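Local coordinates for EGF family domain-containing protein (Toxoplasma gondii, PDB 4Z80), which binds a peptide of the rhoptry neck protein RON2L1 and probably helps form the moving junction during host-cell invasion, at residues K78-T83 and L292-Q297. Numbering follows the deposited sequence.
Sequences KIDTKT and LGYHTQ
In the AMA-family ectodomain of this PAN-clan protein, the segment 78-83, which runs into the short helix 80-84, meets the loop after strand 289-291, an example of carboxylate recognition by consecutive backbone amides. Asp80 carries the contact. Its CG takes the crowded position between backbone N and carbonyl carbon (chi1 62°), and the carboxylate reaches the peptide groups of Tyr294-Thr296. His295 N donates to Asp80 OD1 at 3.0 Å along an almost straight line (173°), and Thr296 N donates to Asp80 OD2 at 2.9 Å, more bent. Both bonds use syn lone pairs, so the two oxygens are held by successive amides and the group's rotation is fixed. A water bridges Asp80 OD1 and Gly293 O. So many donors around one buried carboxylate would probably stabilise its charged form.

Side chains pack around the carboxylate. The His295 ring presents its edge to Asp80 OD1, with CD2 3.6 Å from that oxygen, while the Ile79 side chain crosses that of His295 obliquely, its CG2 4.0 Å from His295 CD2. Tyr294 CD1 lies 3.6 Å from Asp80 CB, its ring plane tilted 43° to the carboxylate; its hydroxyl bonds to Glu149, and Phe151 meets the ring edge-to-face. Thr81 turns its methyl CG2 to His295 CB (3.8 Å), leaving OG1 to bond Tyr89 O. Thr296 has OG1 anti to its carbonyl carbon, where it also bonds Thr84 OG1, further along the helix. That same hydroxyl donates to the anti lone pair of Asp80 OD2 over just 2.6 Å, giving this oxygen a side-chain donor from the residue whose amide already holds its syn side.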
loop_
_atom_site.group_PDB
_atom_site.type_symbol
_atom_site.label_atom_id
_atom_site.label_comp_id
_atom_site.label_asym_id
_atom_site.label_seq_id
_atom_site.Cartn_x
_atom_site.Cartn_y
_atom_site.Cartn_z
ATOM N N LYS A 78 5.160 -17.025 -8.860
ATOM C CA LYS A 78 3.784 -16.579 -9.027
ATOM C C LYS A 78 3.613 -15.205 -8.396
ATOM O O LYS A 78 3.906 -15.012 -7.221
ATOM C CB LYS A 78 2.805 -17.572 -8.410
ATOM C CG LYS A 78 1.351 -17.183 -8.600
ATOM C CD LYS A 78 0.413 -18.262 -8.090
ATOM C CE LYS A 78 -1.039 -17.844 -8.258
ATOM N NZ LYS A 78 -1.982 -18.927 -7.870
ATOM N N ILE A 79 3.152 -14.250 -9.194
ATOM C CA ILE A 79 2.787 -12.930 -8.700
ATOM C C ILE A 79 1.317 -12.732 -9.053
ATOM O O ILE A 79 0.911 -13.044 -10.168
ATOM C CB ILE A 79 3.659 -11.828 -9.314
ATOM C CG1 ILE A 79 5.144 -12.199 -9.170
ATOM C CG2 ILE A 79 3.358 -10.491 -8.639
ATOM C CD1 ILE A 79 6.077 -11.205 -9.739
ATOM N N ASP A 80 0.518 -12.240 -8.109
ATOM C CA ASP A 80 -0.934 -12.229 -8.278
ATOM C C ASP A 80 -1.379 -11.468 -9.528
ATOM O O ASP A 80 -2.381 -11.818 -10.150
ATOM C CB ASP A 80 -1.617 -11.649 -7.030
ATOM C CG ASP A 80 -1.237 -10.202 -6.754
ATOM O OD1 ASP A 80 -0.114 -9.937 -6.251
ATOM O OD2 ASP A 80 -2.087 -9.330 -7.007
ATOM N N THR A 81 -0.621 -10.450 -9.913
ATOM C CA THR A 81 -0.944 -9.649 -11.094
ATOM C C THR A 81 -0.757 -10.391 -12.429
ATOM O O THR A 81 -1.314 -9.984 -13.452
ATOM C CB THR A 81 -0.099 -8.365 -11.105
ATOM O OG1 THR A 81 1.247 -8.701 -10.742
ATOM C CG2 THR A 81 -0.667 -7.362 -10.095
ATOM N N LYS A 82 0.014 -11.472 -12.444
ATOM C CA LYS A 82 0.153 -12.238 -13.686
ATOM C C LYS A 82 -1.214 -12.729 -14.148
ATOM O O LYS A 82 -1.544 -12.662 -15.333
ATOM C CB LYS A 82 1.107 -13.413 -13.508
ATOM C CG LYS A 82 2.541 -12.981 -13.448
ATOM C CD LYS A 82 3.468 -14.147 -13.735
ATOM C CE LYS A 82 4.311 -14.482 -12.539
ATOM N NZ LYS A 82 5.570 -15.174 -12.968
ATOM N N THR A 83 -2.018 -13.180 -13.199
ATOM C CA THR A 83 -3.354 -13.682 -13.498
ATOM C C THR A 83 -4.354 -12.563 -13.755
ATOM O O THR A 83 -5.147 -12.635 -14.688
ATOM C CB THR A 83 -3.875 -14.554 -12.345
ATOM O OG1 THR A 83 -3.041 -15.710 -12.217
ATOM C CG2 THR A 83 -5.325 -14.999 -12.581
ATOM N N LEU A 292 -0.452 -5.418 2.557
ATOM C CA LEU A 292 -1.366 -6.135 1.672
ATOM C C LEU A 292 -0.602 -7.247 0.970
ATOM O O LEU A 292 0.560 -7.080 0.588
ATOM C CB LEU A 292 -1.996 -5.200 0.648
ATOM C CG LEU A 292 -2.752 -3.992 1.203
ATOM C CD1 LEU A 292 -3.253 -3.118 0.056
ATOM C CD2 LEU A 292 -3.906 -4.418 2.086
ATOM N N GLY A 293 -1.258 -8.385 0.773
ATOM C CA GLY A 293 -0.602 -9.534 0.178
ATOM C C GLY A 293 -0.614 -9.541 -1.341
ATOM O O GLY A 293 0.101 -10.310 -1.972
ATOM N N TYR A 294 -1.429 -8.666 -1.917
ATOM C CA TYR A 294 -1.643 -8.620 -3.362
ATOM C C TYR A 294 -1.334 -7.240 -3.932
ATOM O O TYR A 294 -1.661 -6.213 -3.316
ATOM C CB TYR A 294 -3.090 -8.976 -3.694
ATOM C CG TYR A 294 -3.536 -10.392 -3.395
ATOM C CD1 TYR A 294 -2.704 -11.478 -3.629
ATOM C CD2 TYR A 294 -4.810 -10.637 -2.905
ATOM C CE1 TYR A 294 -3.135 -12.780 -3.379
ATOM C CE2 TYR A 294 -5.256 -11.929 -2.660
ATOM C CZ TYR A 294 -4.412 -12.995 -2.897
ATOM O OH TYR A 294 -4.848 -14.294 -2.648
ATOM N N HIS A 295 -0.718 -7.229 -5.113
ATOM C CA HIS A 295 -0.415 -6.005 -5.849
ATOM C C HIS A 295 -1.593 -5.520 -6.688
ATOM O O HIS A 295 -1.674 -4.339 -7.024
ATOM C CB HIS A 295 0.784 -6.209 -6.762
ATOM C CG HIS A 295 2.048 -6.523 -6.033
ATOM N ND1 HIS A 295 2.810 -5.557 -5.413
ATOM C CD2 HIS A 295 2.681 -7.700 -5.822
ATOM C CE1 HIS A 295 3.864 -6.129 -4.853
ATOM N NE2 HIS A 295 3.810 -7.427 -5.090
ATOM N N THR A 296 -2.493 -6.439 -7.021
ATOM C CA THR A 296 -3.661 -6.119 -7.839
ATOM C C THR A 296 -4.454 -4.984 -7.204
ATOM O O THR A 296 -4.716 -4.999 -6.003
ATOM C CB THR A 296 -4.573 -7.365 -8.002
ATOM O OG1 THR A 296 -3.866 -8.404 -8.691
ATOM C CG2 THR A 296 -5.815 -7.027 -8.798
ATOM N N GLN A 297 -4.847 -4.006 -8.015
ATOM C CA GLN A 297 -5.702 -2.921 -7.537
ATOM C C GLN A 297 -7.088 -2.902 -8.190
ATOM O O GLN A 297 -8.020 -2.331 -7.642
ATOM C CB GLN A 297 -4.990 -1.590 -7.760
ATOM C CG GLN A 297 -3.815 -1.385 -6.806
ATOM C CD GLN A 297 -2.695 -0.599 -7.447
ATOM O OE1 GLN A 297 -2.814 0.606 -7.659
ATOM N NE2 GLN A 297 -1.617 -1.285 -7.802
HETATM O O HOH W 1 1.679 -10.672 -4.169
#